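Local coordinates for sulfoquinovosidase (PDB 5AEE), which hydrolyses sulfoquinovosyl diacylglycerides and simpler sulfoquinovosides such as sulfoquinovosyl glycerol, releasing sulfoquinovose for use as a source of carbon and sulfur, at residues L259-G264 with N283-Q288; L451-A456 with M467-N472; Q473-S478 with Y508-E513; H502-G507 with M533-E538. The protein carries 1 engineered substitution. All coordinates share one frame; numbering follows the deposited sequence.

Interaction 1. Residues L259-G264 with N283-Q288; sequences LGIQGG and NGIWAQ. With NSQ (4-nitrophenyl alpha-D-6-sulfoquinovoside), chain E.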
# COMPACT_ATOMS: atom_id res chain seq x y z
N LEU A 259 -5.80 14.67 -14.29
CA LEU A 259 -4.83 14.57 -15.41
C LEU A 259 -3.41 14.75 -14.94
O LEU A 259 -3.06 15.82 -14.47
CB LEU A 259 -5.16 15.61 -16.50
CG LEU A 259 -6.53 15.52 -17.12
CD1 LEU A 259 -6.75 16.68 -18.09
CD2 LEU A 259 -6.74 14.17 -17.83
N GLY A 260 -2.59 13.70 -15.05
CA GLY A 260 -1.14 13.78 -14.89
C GLY A 260 -0.49 14.46 -16.10
O GLY A 260 -0.56 13.97 -17.23
N ILE A 261 0.01 15.67 -15.87
CA ILE A 261 0.61 16.51 -16.91
C ILE A 261 1.91 17.07 -16.33
O ILE A 261 1.99 17.38 -15.17
CB ILE A 261 -0.33 17.65 -17.39
CG1 ILE A 261 -1.69 17.13 -17.85
CG2 ILE A 261 0.29 18.37 -18.56
CD1 ILE A 261 -2.72 18.24 -18.01
N GLN A 262 2.93 17.18 -17.18
CA GLN A 262 4.16 17.85 -16.87
C GLN A 262 4.46 18.85 -18.00
O GLN A 262 3.85 18.75 -19.07
CB GLN A 262 5.31 16.84 -16.80
CG GLN A 262 5.20 15.91 -15.60
CD GLN A 262 6.38 14.97 -15.47
OE1 GLN A 262 7.24 15.17 -14.64
NE2 GLN A 262 6.41 13.96 -16.29
N GLY A 263 5.43 19.73 -17.80
CA GLY A 263 5.91 20.57 -18.89
C GLY A 263 5.38 22.00 -18.79
O GLY A 263 5.48 22.78 -19.73
N GLY A 264 4.71 22.34 -17.71
CA GLY A 264 4.40 23.77 -17.48
C GLY A 264 2.99 24.19 -17.67
O GLY A 264 2.10 23.44 -18.11
N ASN A 283 -11.50 16.53 -12.91
CA ASN A 283 -11.51 17.13 -11.60
C ASN A 283 -10.18 17.71 -11.13
O ASN A 283 -10.11 18.29 -10.07
CB ASN A 283 -12.03 16.14 -10.56
CG ASN A 283 -11.04 15.06 -10.27
OD1 ASN A 283 -10.07 14.88 -10.99
ND2 ASN A 283 -11.22 14.41 -9.15
N GLY A 284 -9.14 17.60 -11.93
CA GLY A 284 -7.82 17.93 -11.47
C GLY A 284 -6.77 17.87 -12.49
O GLY A 284 -6.89 17.21 -13.55
N ILE A 285 -5.73 18.63 -12.19
CA ILE A 285 -4.45 18.55 -12.87
C ILE A 285 -3.40 18.22 -11.81
O ILE A 285 -3.26 18.95 -10.86
CB ILE A 285 -4.07 19.88 -13.53
CG1 ILE A 285 -4.97 20.14 -14.75
CG2 ILE A 285 -2.61 19.90 -13.95
CD1 ILE A 285 -4.98 21.58 -15.24
N TRP A 286 -2.68 17.11 -11.99
CA TRP A 286 -1.63 16.70 -11.12
C TRP A 286 -0.31 16.88 -11.88
O TRP A 286 -0.07 16.19 -12.92
CB TRP A 286 -1.79 15.23 -10.70
CG TRP A 286 -0.61 14.78 -10.06
CD1 TRP A 286 -0.05 15.27 -8.90
CD2 TRP A 286 0.19 13.64 -10.44
NE1 TRP A 286 1.10 14.58 -8.60
CE2 TRP A 286 1.27 13.58 -9.53
CE3 TRP A 286 0.14 12.74 -11.49
CZ2 TRP A 286 2.29 12.61 -9.63
CZ3 TRP A 286 1.14 11.78 -11.60
CH2 TRP A 286 2.21 11.74 -10.66
N ALA A 287 0.48 17.87 -11.43
CA ALA A 287 1.74 18.23 -12.10
C ALA A 287 2.87 18.01 -11.20
O ALA A 287 3.22 18.86 -10.41
CB ALA A 287 1.68 19.65 -12.59
N GLN A 288 3.49 16.82 -11.29
CA GLN A 288 4.47 16.46 -10.33
C GLN A 288 5.73 17.37 -10.48
O GLN A 288 6.46 17.57 -9.55
CB GLN A 288 4.91 14.95 -10.46
CG GLN A 288 5.50 14.60 -11.80
CD GLN A 288 6.13 13.21 -11.70
OE1 GLN A 288 5.84 12.45 -10.74
NE2 GLN A 288 7.01 12.89 -12.62
O12 NSQ E . 11.31 10.26 -8.30
S10 NSQ E . 10.61 11.12 -9.28
O13 NSQ E . 10.79 12.59 -9.15
O11 NSQ E . 10.92 10.61 -10.61
C6 NSQ E . 8.91 10.95 -9.06
C5 NSQ E . 8.35 9.55 -9.25
O5 NSQ E . 8.73 8.85 -8.02
C1 NSQ E . 8.16 7.60 -7.80
C2 NSQ E . 6.63 7.64 -7.95
O2 NSQ E . 6.17 6.34 -7.67
C3 NSQ E . 6.28 8.17 -9.32
O3 NSQ E . 4.89 8.21 -9.54
C4 NSQ E . 6.83 9.56 -9.51
O4 NSQ E . 6.55 9.99 -10.88
O1 NSQ E . 8.76 6.76 -8.78
C25 NSQ E . 10.03 6.39 -8.56
C26 NSQ E . 10.34 5.65 -7.41
C27 NSQ E . 11.65 5.34 -7.18
C28 NSQ E . 12.63 5.68 -8.11
N32 NSQ E . 13.97 5.39 -7.80
O33 NSQ E . 14.88 6.02 -8.41
O34 NSQ E . 14.24 4.65 -6.79
C29 NSQ E . 12.28 6.44 -9.23
C30 NSQ E . 10.96 6.79 -9.47
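Leu259 and Ile285 run level on adjoining parallel strands, where three backbone hydrogen bonds step along the pair. Leu259 N donates to Gly284 O at 2.9 Å, Leu259 O accepts from Trp286 N at 2.8 Å, and Ile261 N closes the series on Trp286 O at 3.0 Å. Gly260 N is satisfied outside this pair, by Thr536 OG1. The strands 257-260 and 282-286, linked through helix 265-277, form the beta-alpha-beta unit that begins the TIM barrel of this family 31 glycosidase. Trp286 lays CE3 3.8 Å from Gly260 CA, where a side chain would have little room, and its NE1 is held by Ala332 O. Beyond the strand ends the contact passes to two glutamines. Gln288 NE2 donates to Gln262 OE1 over 3.1 Å; the acceptor lies in the amide plane of Gln288, but the donor stands well above that of Gln262, the two amides being turned 77° apart. Gln262 NE2 in turn is bonded to Glu538 OE1. With CG of Gln288 set between its backbone N and carbonyl carbon (chi1 60°) and the chain extended beyond, the amide reaches the substrate analogue, whose O4 hydroxyl donates to Gln288 OE1 at 2.6 Å.

Interaction 2. Residues L451-A456 with M467-N472; sequences LFFMRA and MMWAGN. Engineered in segment 467-472: Asn472 (natural residue Asp). With CA (calcium ion), chain C; NSQ (4-nitrophenyl alpha-D-6-sulfoquinovoside), chain E.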
# COMPACT_ATOMS: atom_id res chain seq x y z
N LEU A 451 -6.52 16.18 -0.57
CA LEU A 451 -6.27 14.75 -0.65
C LEU A 451 -4.79 14.50 -1.03
O LEU A 451 -4.34 14.84 -2.13
CB LEU A 451 -7.20 14.07 -1.67
CG LEU A 451 -6.83 12.56 -1.67
CD1 LEU A 451 -7.32 11.83 -0.46
CD2 LEU A 451 -7.00 11.90 -2.99
N PHE A 452 -4.08 13.78 -0.19
CA PHE A 452 -2.74 13.35 -0.57
C PHE A 452 -2.76 11.86 -0.71
O PHE A 452 -3.58 11.19 -0.11
CB PHE A 452 -1.61 13.87 0.39
CG PHE A 452 -1.72 13.40 1.80
CD1 PHE A 452 -1.16 12.19 2.20
CD2 PHE A 452 -2.36 14.16 2.72
CE1 PHE A 452 -1.33 11.75 3.48
CE2 PHE A 452 -2.54 13.73 4.04
CZ PHE A 452 -2.03 12.52 4.42
N PHE A 453 -1.86 11.34 -1.53
CA PHE A 453 -1.84 9.93 -1.79
C PHE A 453 -0.45 9.46 -1.68
O PHE A 453 0.45 10.16 -2.03
CB PHE A 453 -2.54 9.57 -3.16
CG PHE A 453 -2.16 10.43 -4.32
CD1 PHE A 453 -2.75 11.66 -4.49
CD2 PHE A 453 -1.25 10.02 -5.24
CE1 PHE A 453 -2.41 12.43 -5.59
CE2 PHE A 453 -0.89 10.79 -6.33
CZ PHE A 453 -1.48 12.01 -6.50
N MET A 454 -0.28 8.23 -1.19
CA MET A 454 1.01 7.74 -0.82
C MET A 454 1.24 6.37 -1.38
O MET A 454 0.31 5.62 -1.68
CB MET A 454 1.10 7.56 0.75
CG MET A 454 0.96 8.93 1.43
SD MET A 454 1.26 8.83 3.21
CE MET A 454 3.03 9.03 3.19
N ARG A 455 2.49 6.05 -1.47
CA ARG A 455 2.96 4.76 -2.05
C ARG A 455 3.46 3.91 -0.90
O ARG A 455 2.87 2.89 -0.59
CB ARG A 455 4.06 5.09 -3.09
CG ARG A 455 4.81 3.92 -3.70
CD ARG A 455 5.60 4.31 -4.93
NE ARG A 455 6.75 5.18 -4.62
CZ ARG A 455 7.98 4.80 -4.39
NH1 ARG A 455 8.38 3.51 -4.47
NH2 ARG A 455 8.88 5.74 -4.11
N ALA A 456 4.56 4.33 -0.29
CA ALA A 456 5.06 3.65 0.90
C ALA A 456 4.05 3.72 2.05
O ALA A 456 3.31 4.72 2.22
CB ALA A 456 6.41 4.19 1.33
N MET A 467 -5.02 8.28 1.24
CA MET A 467 -5.21 7.48 0.00
C MET A 467 -3.92 6.80 -0.32
O MET A 467 -2.84 7.42 -0.18
CB MET A 467 -5.60 8.38 -1.15
CG MET A 467 -5.58 7.73 -2.51
SD MET A 467 -6.83 6.46 -2.84
CE MET A 467 -8.29 7.52 -3.00
N MET A 468 -3.99 5.51 -0.61
CA MET A 468 -2.82 4.83 -1.15
C MET A 468 -2.92 4.78 -2.69
O MET A 468 -4.02 4.68 -3.23
CB MET A 468 -2.74 3.41 -0.64
CG MET A 468 -2.77 3.33 0.85
SD MET A 468 -1.62 4.33 1.78
CE MET A 468 -0.01 3.91 1.11
N TRP A 469 -1.77 4.85 -3.38
CA TRP A 469 -1.74 4.46 -4.77
C TRP A 469 -0.78 3.27 -4.90
O TRP A 469 0.10 3.11 -4.08
CB TRP A 469 -1.50 5.58 -5.76
CG TRP A 469 -0.12 5.78 -6.26
CD1 TRP A 469 0.39 5.27 -7.43
CD2 TRP A 469 0.90 6.52 -5.66
NE1 TRP A 469 1.68 5.63 -7.56
CE2 TRP A 469 2.03 6.42 -6.51
CE3 TRP A 469 1.01 7.25 -4.47
CZ2 TRP A 469 3.23 7.00 -6.23
CZ3 TRP A 469 2.21 7.89 -4.20
CH2 TRP A 469 3.32 7.73 -5.06
N ALA A 470 -0.96 2.51 -5.96
CA ALA A 470 -0.23 1.24 -6.15
C ALA A 470 1.24 1.36 -6.60
O ALA A 470 1.87 0.31 -6.92
CB ALA A 470 -0.99 0.33 -7.11
N GLY A 471 1.83 2.54 -6.56
CA GLY A 471 3.22 2.70 -6.89
C GLY A 471 3.43 2.42 -8.37
O GLY A 471 2.55 2.64 -9.18
N ASN A 472 4.59 1.91 -8.70
CA ASN A 472 5.03 1.83 -10.12
C ASN A 472 4.83 0.47 -10.70
O ASN A 472 5.60 -0.46 -10.37
CB ASN A 472 6.51 2.20 -10.16
CG ASN A 472 6.78 3.63 -9.81
OD1 ASN A 472 5.88 4.45 -9.70
ND2 ASN A 472 8.05 3.93 -9.64
CA CA C . 7.03 -2.22 -10.27
O12 NSQ E . 11.31 10.26 -8.30
S10 NSQ E . 10.61 11.12 -9.28
O13 NSQ E . 10.79 12.59 -9.15
O11 NSQ E . 10.92 10.61 -10.61
C6 NSQ E . 8.91 10.95 -9.06
C5 NSQ E . 8.35 9.55 -9.25
O5 NSQ E . 8.73 8.85 -8.02
C1 NSQ E . 8.16 7.60 -7.80
C2 NSQ E . 6.63 7.64 -7.95
O2 NSQ E . 6.17 6.34 -7.67
C3 NSQ E . 6.28 8.17 -9.32
O3 NSQ E . 4.89 8.21 -9.54
C4 NSQ E . 6.83 9.56 -9.51
O4 NSQ E . 6.55 9.99 -10.88
O1 NSQ E . 8.76 6.76 -8.78
C25 NSQ E . 10.03 6.39 -8.56
C26 NSQ E . 10.34 5.65 -7.41
C27 NSQ E . 11.65 5.34 -7.18
C28 NSQ E . 12.63 5.68 -8.11
N32 NSQ E . 13.97 5.39 -7.80
O33 NSQ E . 14.88 6.02 -8.41
O34 NSQ E . 14.24 4.65 -6.79
C29 NSQ E . 12.28 6.44 -9.23
C30 NSQ E . 10.96 6.79 -9.47
O HOH W 1 7.47 1.36 -6.88
O HOH W 2 7.60 -1.25 -12.35
O HOH W 3 8.43 -0.62 -9.24
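Trp469 and Arg455 meet through unlike torsions: chi1 of the indole, 98°, departs from the staggered values and lays the ring under Arg455 CB, while Arg455 sends CG anti to its backbone N and bends at chi3, carrying the guanidinium on past the ring to the pocket. Arg455 CB sits over the six-membered ring of Trp469, 3.6 Å from its centroid, a CH-pi contact on the face. Phe453 comes to the same indole differently, its edge pointed at the Trp469 face in an offset edge-to-face pair with planes at 83°. Further down, Phe453 CB packs on Met467 CG at 3.6 Å, and the methyl of Met468 folds back against Met454 CB. Two backbone bonds join the two segments, Met454 N to Met467 O and Trp469 N to Met454 O. They link the fifth and sixth strands of the TIM barrel, 451-454 and 468-469, by a single bridge. Past their ends lies the catalytic pocket. Arg455 forms salt bridges with the nucleophile Asp405, with Glu408 and with Glu152, and the guanidinium lays one face against C26 of the nitrophenyl ring. Trp469 CZ2 meets sugar O2 edge-on at 3.3 Å; an alanine here would probably open a gap beside that hydroxyl and leave Arg455 CB without the ring face it rests on. Asn472, engineered from the aspartate inferred to be the proton donor, accepts from sugar O2 at OD1 (2.8 Å) and gives ND2 to glycosidic O1 at 3.0 Å, nearly straight (174°). Its backbone O binds calcium at 2.3 Å.

Interaction 3. Residues Q473-S478 with Y508-E513; sequences QNVDWS and YTTLFE. With NSQ (4-nitrophenyl alpha-D-6-sulfoquinovoside), chain E.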
# COMPACT_ATOMS: atom_id res chain seq x y z
N GLN A 473 3.77 0.34 -11.48
CA GLN A 473 3.61 -0.74 -12.41
C GLN A 473 4.40 -0.46 -13.67
O GLN A 473 4.50 0.62 -14.17
CB GLN A 473 2.14 -0.95 -12.84
CG GLN A 473 1.31 -1.63 -11.76
CD GLN A 473 1.08 -0.76 -10.58
OE1 GLN A 473 0.43 0.30 -10.68
NE2 GLN A 473 1.62 -1.18 -9.45
N ASN A 474 4.91 -1.55 -14.23
CA ASN A 474 5.38 -1.52 -15.59
C ASN A 474 4.28 -1.16 -16.50
O ASN A 474 3.13 -1.54 -16.26
CB ASN A 474 5.93 -2.93 -16.00
CG ASN A 474 7.21 -3.29 -15.30
OD1 ASN A 474 7.88 -2.44 -14.76
ND2 ASN A 474 7.66 -4.56 -15.44
N VAL A 475 4.63 -0.51 -17.61
CA VAL A 475 3.62 -0.29 -18.63
C VAL A 475 3.43 -1.58 -19.48
O VAL A 475 3.56 -1.55 -20.69
CB VAL A 475 3.99 0.96 -19.46
CG1 VAL A 475 3.94 2.19 -18.56
CG2 VAL A 475 5.37 0.83 -20.15
N ASP A 476 3.13 -2.69 -18.83
CA ASP A 476 2.99 -3.96 -19.49
C ASP A 476 1.78 -4.72 -18.92
O ASP A 476 1.04 -4.25 -18.03
CB ASP A 476 4.30 -4.76 -19.45
CG ASP A 476 4.64 -5.34 -18.10
OD1 ASP A 476 3.77 -5.46 -17.19
OD2 ASP A 476 5.83 -5.74 -17.95
N TRP A 477 1.60 -5.92 -19.42
CA TRP A 477 0.45 -6.70 -19.03
C TRP A 477 0.85 -7.88 -18.16
O TRP A 477 0.13 -8.87 -18.02
CB TRP A 477 -0.17 -7.25 -20.30
CG TRP A 477 -0.57 -6.24 -21.29
CD1 TRP A 477 0.16 -5.79 -22.31
CD2 TRP A 477 -1.89 -5.66 -21.45
NE1 TRP A 477 -0.57 -4.90 -23.06
CE2 TRP A 477 -1.84 -4.82 -22.59
CE3 TRP A 477 -3.08 -5.76 -20.74
CZ2 TRP A 477 -2.92 -4.06 -23.02
CZ3 TRP A 477 -4.14 -5.00 -21.12
CH2 TRP A 477 -4.08 -4.18 -22.30
N SER A 478 2.02 -7.82 -17.58
CA SER A 478 2.47 -8.87 -16.71
C SER A 478 1.60 -9.04 -15.44
O SER A 478 1.00 -8.09 -14.89
CB SER A 478 3.94 -8.61 -16.29
OG SER A 478 4.02 -7.60 -15.33
N TYR A 508 3.40 3.07 -14.96
CA TYR A 508 4.45 4.08 -14.84
C TYR A 508 5.78 3.74 -15.52
O TYR A 508 6.25 4.52 -16.34
CB TYR A 508 4.72 4.42 -13.34
CG TYR A 508 5.88 5.34 -13.13
CD1 TYR A 508 5.72 6.70 -13.25
CD2 TYR A 508 7.14 4.84 -12.82
CE1 TYR A 508 6.80 7.55 -13.03
CE2 TYR A 508 8.24 5.69 -12.61
CZ TYR A 508 8.06 7.06 -12.69
OH TYR A 508 9.15 7.95 -12.53
N THR A 509 6.32 2.55 -15.20
CA THR A 509 7.66 2.22 -15.46
C THR A 509 7.90 1.86 -16.93
O THR A 509 7.34 0.93 -17.46
CB THR A 509 8.12 1.04 -14.58
OG1 THR A 509 7.80 1.35 -13.19
CG2 THR A 509 9.68 0.79 -14.81
N THR A 510 8.78 2.64 -17.54
CA THR A 510 8.97 2.72 -18.99
C THR A 510 10.48 2.58 -19.13
O THR A 510 11.24 3.54 -19.03
CB THR A 510 8.52 4.09 -19.49
OG1 THR A 510 7.25 4.39 -18.93
CG2 THR A 510 8.45 4.08 -20.98
N LEU A 511 10.93 1.32 -19.28
CA LEU A 511 12.33 0.99 -19.31
C LEU A 511 12.46 -0.14 -20.31
O LEU A 511 11.51 -0.90 -20.56
CB LEU A 511 12.80 0.46 -17.96
CG LEU A 511 12.81 1.42 -16.80
CD1 LEU A 511 13.24 0.71 -15.56
CD2 LEU A 511 13.72 2.58 -17.12
N PHE A 512 13.64 -0.24 -20.89
CA PHE A 512 14.00 -1.42 -21.69
C PHE A 512 13.04 -1.66 -22.83
O PHE A 512 12.47 -2.71 -22.98
CB PHE A 512 13.99 -2.66 -20.80
CG PHE A 512 14.81 -2.54 -19.56
CD1 PHE A 512 16.15 -2.28 -19.63
CD2 PHE A 512 14.26 -2.81 -18.34
CE1 PHE A 512 16.93 -2.22 -18.49
CE2 PHE A 512 15.02 -2.74 -17.20
CZ PHE A 512 16.36 -2.42 -17.27
N GLU A 513 12.67 -0.73 -23.64
CA GLU A 513 11.65 -1.27 -24.63
C GLU A 513 10.19 -1.62 -24.11
O GLU A 513 9.32 -1.91 -24.94
CB GLU A 513 12.17 -2.52 -25.45
CG GLU A 513 13.66 -2.53 -25.93
CD GLU A 513 14.13 -1.24 -26.65
OE1 GLU A 513 13.31 -0.47 -27.21
OE2 GLU A 513 15.36 -0.99 -26.66
O12 NSQ E . 11.31 10.26 -8.30
S10 NSQ E . 10.61 11.12 -9.28
O13 NSQ E . 10.79 12.59 -9.15
O11 NSQ E . 10.92 10.61 -10.61
C6 NSQ E . 8.91 10.95 -9.06
C5 NSQ E . 8.35 9.55 -9.25
O5 NSQ E . 8.73 8.85 -8.02
C1 NSQ E . 8.16 7.60 -7.80
C2 NSQ E . 6.63 7.64 -7.95
O2 NSQ E . 6.17 6.34 -7.67
C3 NSQ E . 6.28 8.17 -9.32
O3 NSQ E . 4.89 8.21 -9.54
C4 NSQ E . 6.83 9.56 -9.51
O4 NSQ E . 6.55 9.99 -10.88
O1 NSQ E . 8.76 6.76 -8.78
C25 NSQ E . 10.03 6.39 -8.56
C26 NSQ E . 10.34 5.65 -7.41
C27 NSQ E . 11.65 5.34 -7.18
C28 NSQ E . 12.63 5.68 -8.11
N32 NSQ E . 13.97 5.39 -7.80
O33 NSQ E . 14.88 6.02 -8.41
O34 NSQ E . 14.24 4.65 -6.79
C29 NSQ E . 12.28 6.44 -9.23
C30 NSQ E . 10.96 6.79 -9.47
O HOH W 2 7.60 -1.25 -12.35
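Gln473 and Tyr508 join two loops at the sulfoquinovoside pocket, one following strand 468-469 and the other strand 501-505. A single acceptor does much of the joining: Gln473 O takes the N-H of Tyr508 and that of Thr509, each at 2.8 Å and each tilted somewhat from the carbonyl plane. Two residues on, Val475 N returns a bond to Thr509 O at 3.1 Å, and Val475 CG2 lies beside the same oxygen. Asn474 OD1 comes across Thr509 CB and accepts from a water that is also hydrogen-bonded to Thr509 OG1, 2.7 Å from each; this water is a calcium ligand, so the loops are tied to the metal site too. Asp476 folds the first loop in an Asx turn, OD1 accepting from Ser478 N (3.0 Å) and from Ser478 OG. In the second loop Thr510 OG1 donates to Tyr508 O. Tyr508 carries CG anti to the backbone N (chi1 174°), which turns the ring into the pocket with one face over sugar C3 and CE1 3.3 Å from O4. The ring also makes an edge-to-face contact with His537. Replacing it by an alanine would probably strip the sugar of this aromatic floor and leave His537 without its ring partner. Loops at the C-terminal ends of the strands that line the substrate site in this way are characteristic of TIM-barrel glycosidases.

Interaction 4. Residues H502-G507 with M533-E538; sequences HSDIGG and MMRTHE. With NSQ (4-nitrophenyl alpha-D-6-sulfoquinovoside), chain E.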
# COMPACT_ATOMS: atom_id res chain seq x y z
N HIS A 502 -5.91 3.36 -5.35
CA HIS A 502 -5.99 3.59 -6.78
C HIS A 502 -4.63 3.31 -7.42
O HIS A 502 -3.72 2.98 -6.74
CB HIS A 502 -6.55 5.01 -7.08
CG HIS A 502 -5.57 6.11 -6.94
ND1 HIS A 502 -5.15 6.57 -5.71
CD2 HIS A 502 -4.85 6.80 -7.86
CE1 HIS A 502 -4.28 7.55 -5.88
NE2 HIS A 502 -4.02 7.65 -7.16
N SER A 503 -4.54 3.42 -8.74
CA SER A 503 -3.32 3.25 -9.48
C SER A 503 -3.24 4.21 -10.61
O SER A 503 -4.26 4.78 -11.03
CB SER A 503 -3.19 1.82 -10.04
OG SER A 503 -4.30 1.51 -10.89
N ASP A 504 -2.00 4.40 -11.04
CA ASP A 504 -1.71 5.16 -12.23
C ASP A 504 -2.49 4.64 -13.40
O ASP A 504 -2.28 3.49 -13.84
CB ASP A 504 -0.24 5.07 -12.63
CG ASP A 504 0.71 5.70 -11.62
OD1 ASP A 504 0.36 6.72 -10.89
OD2 ASP A 504 1.80 5.07 -11.51
N ILE A 505 -3.35 5.44 -13.96
CA ILE A 505 -4.00 4.98 -15.24
C ILE A 505 -2.92 4.91 -16.34
O ILE A 505 -2.37 5.94 -16.76
CB ILE A 505 -5.14 5.86 -15.71
CG1 ILE A 505 -6.28 5.77 -14.77
CG2 ILE A 505 -5.65 5.45 -17.11
CD1 ILE A 505 -7.31 6.91 -14.97
N GLY A 506 -2.60 3.68 -16.74
CA GLY A 506 -1.60 3.38 -17.72
C GLY A 506 -0.31 2.80 -17.17
O GLY A 506 0.56 2.45 -17.91
N GLY A 507 -0.15 2.70 -15.87
CA GLY A 507 1.15 2.30 -15.34
C GLY A 507 2.19 3.42 -15.38
O GLY A 507 1.92 4.60 -15.83
N MET A 533 -10.68 6.47 -7.19
CA MET A 533 -9.97 7.60 -7.75
C MET A 533 -9.41 7.34 -9.12
O MET A 533 -8.77 6.32 -9.35
CB MET A 533 -8.87 8.07 -6.81
CG MET A 533 -8.18 9.36 -7.21
SD MET A 533 -7.10 9.88 -5.90
CE MET A 533 -6.06 11.08 -6.69
N MET A 534 -9.68 8.27 -10.03
CA MET A 534 -9.12 8.24 -11.37
C MET A 534 -8.01 9.26 -11.54
O MET A 534 -8.23 10.50 -11.46
CB MET A 534 -10.20 8.49 -12.43
CG MET A 534 -11.31 7.43 -12.47
SD MET A 534 -12.30 7.66 -13.95
CE MET A 534 -11.24 7.10 -15.30
N ARG A 535 -6.81 8.76 -11.77
CA ARG A 535 -5.66 9.66 -11.96
C ARG A 535 -4.70 9.08 -12.96
O ARG A 535 -4.30 7.91 -12.84
CB ARG A 535 -4.98 9.96 -10.63
CG ARG A 535 -3.66 10.75 -10.80
CD ARG A 535 -2.90 10.86 -9.50
NE ARG A 535 -2.50 9.56 -9.01
CZ ARG A 535 -1.56 8.77 -9.50
NH1 ARG A 535 -0.79 9.15 -10.53
NH2 ARG A 535 -1.32 7.56 -8.92
N THR A 536 -4.27 9.90 -13.91
CA THR A 536 -3.29 9.45 -14.88
C THR A 536 -1.86 9.79 -14.49
O THR A 536 -1.59 10.54 -13.55
CB THR A 536 -3.58 9.96 -16.33
OG1 THR A 536 -3.22 11.33 -16.46
CG2 THR A 536 -5.04 9.76 -16.70
N HIS A 537 -0.93 9.15 -15.21
CA HIS A 537 0.52 9.43 -15.10
C HIS A 537 1.12 9.39 -16.48
O HIS A 537 0.82 8.47 -17.24
CB HIS A 537 1.21 8.33 -14.26
CG HIS A 537 2.40 8.77 -13.50
ND1 HIS A 537 3.35 9.58 -14.03
CD2 HIS A 537 2.81 8.48 -12.25
CE1 HIS A 537 4.32 9.77 -13.16
NE2 HIS A 537 4.01 9.13 -12.06
N GLU A 538 2.07 10.29 -16.73
CA GLU A 538 2.86 10.28 -17.94
C GLU A 538 3.84 9.11 -18.00
O GLU A 538 4.12 8.66 -19.08
CB GLU A 538 3.54 11.57 -18.16
CG GLU A 538 2.54 12.69 -18.43
CD GLU A 538 3.19 13.96 -18.84
OE1 GLU A 538 4.47 14.06 -18.73
OE2 GLU A 538 2.43 14.86 -19.26
O12 NSQ E . 11.31 10.26 -8.30
S10 NSQ E . 10.61 11.12 -9.28
O13 NSQ E . 10.79 12.59 -9.15
O11 NSQ E . 10.92 10.61 -10.61
C6 NSQ E . 8.91 10.95 -9.06
C5 NSQ E . 8.35 9.55 -9.25
O5 NSQ E . 8.73 8.85 -8.02
C1 NSQ E . 8.16 7.60 -7.80
C2 NSQ E . 6.63 7.64 -7.95
O2 NSQ E . 6.17 6.34 -7.67
C3 NSQ E . 6.28 8.17 -9.32
O3 NSQ E . 4.89 8.21 -9.54
C4 NSQ E . 6.83 9.56 -9.51
O4 NSQ E . 6.55 9.99 -10.88
O1 NSQ E . 8.76 6.76 -8.78
C25 NSQ E . 10.03 6.39 -8.56
C26 NSQ E . 10.34 5.65 -7.41
C27 NSQ E . 11.65 5.34 -7.18
C28 NSQ E . 12.63 5.68 -8.11
N32 NSQ E . 13.97 5.39 -7.80
O33 NSQ E . 14.88 6.02 -8.41
O34 NSQ E . 14.24 4.65 -6.79
C29 NSQ E . 12.28 6.44 -9.23
C30 NSQ E . 10.96 6.79 -9.47
O HOH W 4 -6.48 6.15 -11.23
O HOH W 5 -7.45 3.24 -9.98
O HOH W 6 -1.58 7.89 -18.21
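Arg535 stands with its guanidinium nearly perpendicular both to the imidazole of His502 (78°) and to the carboxylate of Asp504 (86°), yet both partners lie at its edge, near its plane. Side-on, NE and NH2 grip His502 NE2, the NE bond at 3.1 Å lying in the imidazole plane and the NH2 bond well out of it. End-on, NH1 and NH2 both take Asp504 OD1 at 2.7 Å, a salt bridge that meets the oxygen with NH1 nearly along its C-O bond and with NH2 from its anti side. Four bonds thus fix the rotation of the guanidinium. Met533 covers one face of the His502 ring, its SD 3.8 Å from the centroid. Asp504 runs alongside His537, their planes almost at right angles (87°), and OD1 approaches the imidazole edge at CD2, 3.3 Å away. The adjoining ring nitrogen serves the substrate analogue: NE2 is hydrogen-bonded to O3 at 2.8 Å and donates to O4. In the backbone, Ile505 N binds Arg535 O at 2.9 Å, and a type II turn from Asp504 to Gly507 carries the chain off the strand. Trp469 and Trp286, from other barrel strands, make cation-pi contacts with Arg535. On the outer side Ile505 and Met534 pack against helices 518-528 and 552-567, while strand 534-536 continues into the sheet beside 257-260.

All four contacts are buried in the TIM barrel and converge on the bound sulfoquinovoside. Interactions 1, 2 and 4 join strand pairs of the barrel; interaction 3 ties together loops beyond the strands of interactions 2 and 4. Strands 257-260 and 534-536 are neighbours, which brings interactions 1 and 4 into direct contact; strands 468-469 and 501-505 likewise join interaction 2 to interaction 4. Chemistry changes with place: regular parallel bonding and an amide relay in interaction 1, aromatic and methionine packing leading to catalytic groups in interaction 2, a buried ion pair in interaction 4, and turns with a calcium-bound water, shared with interaction 2, in interaction 3.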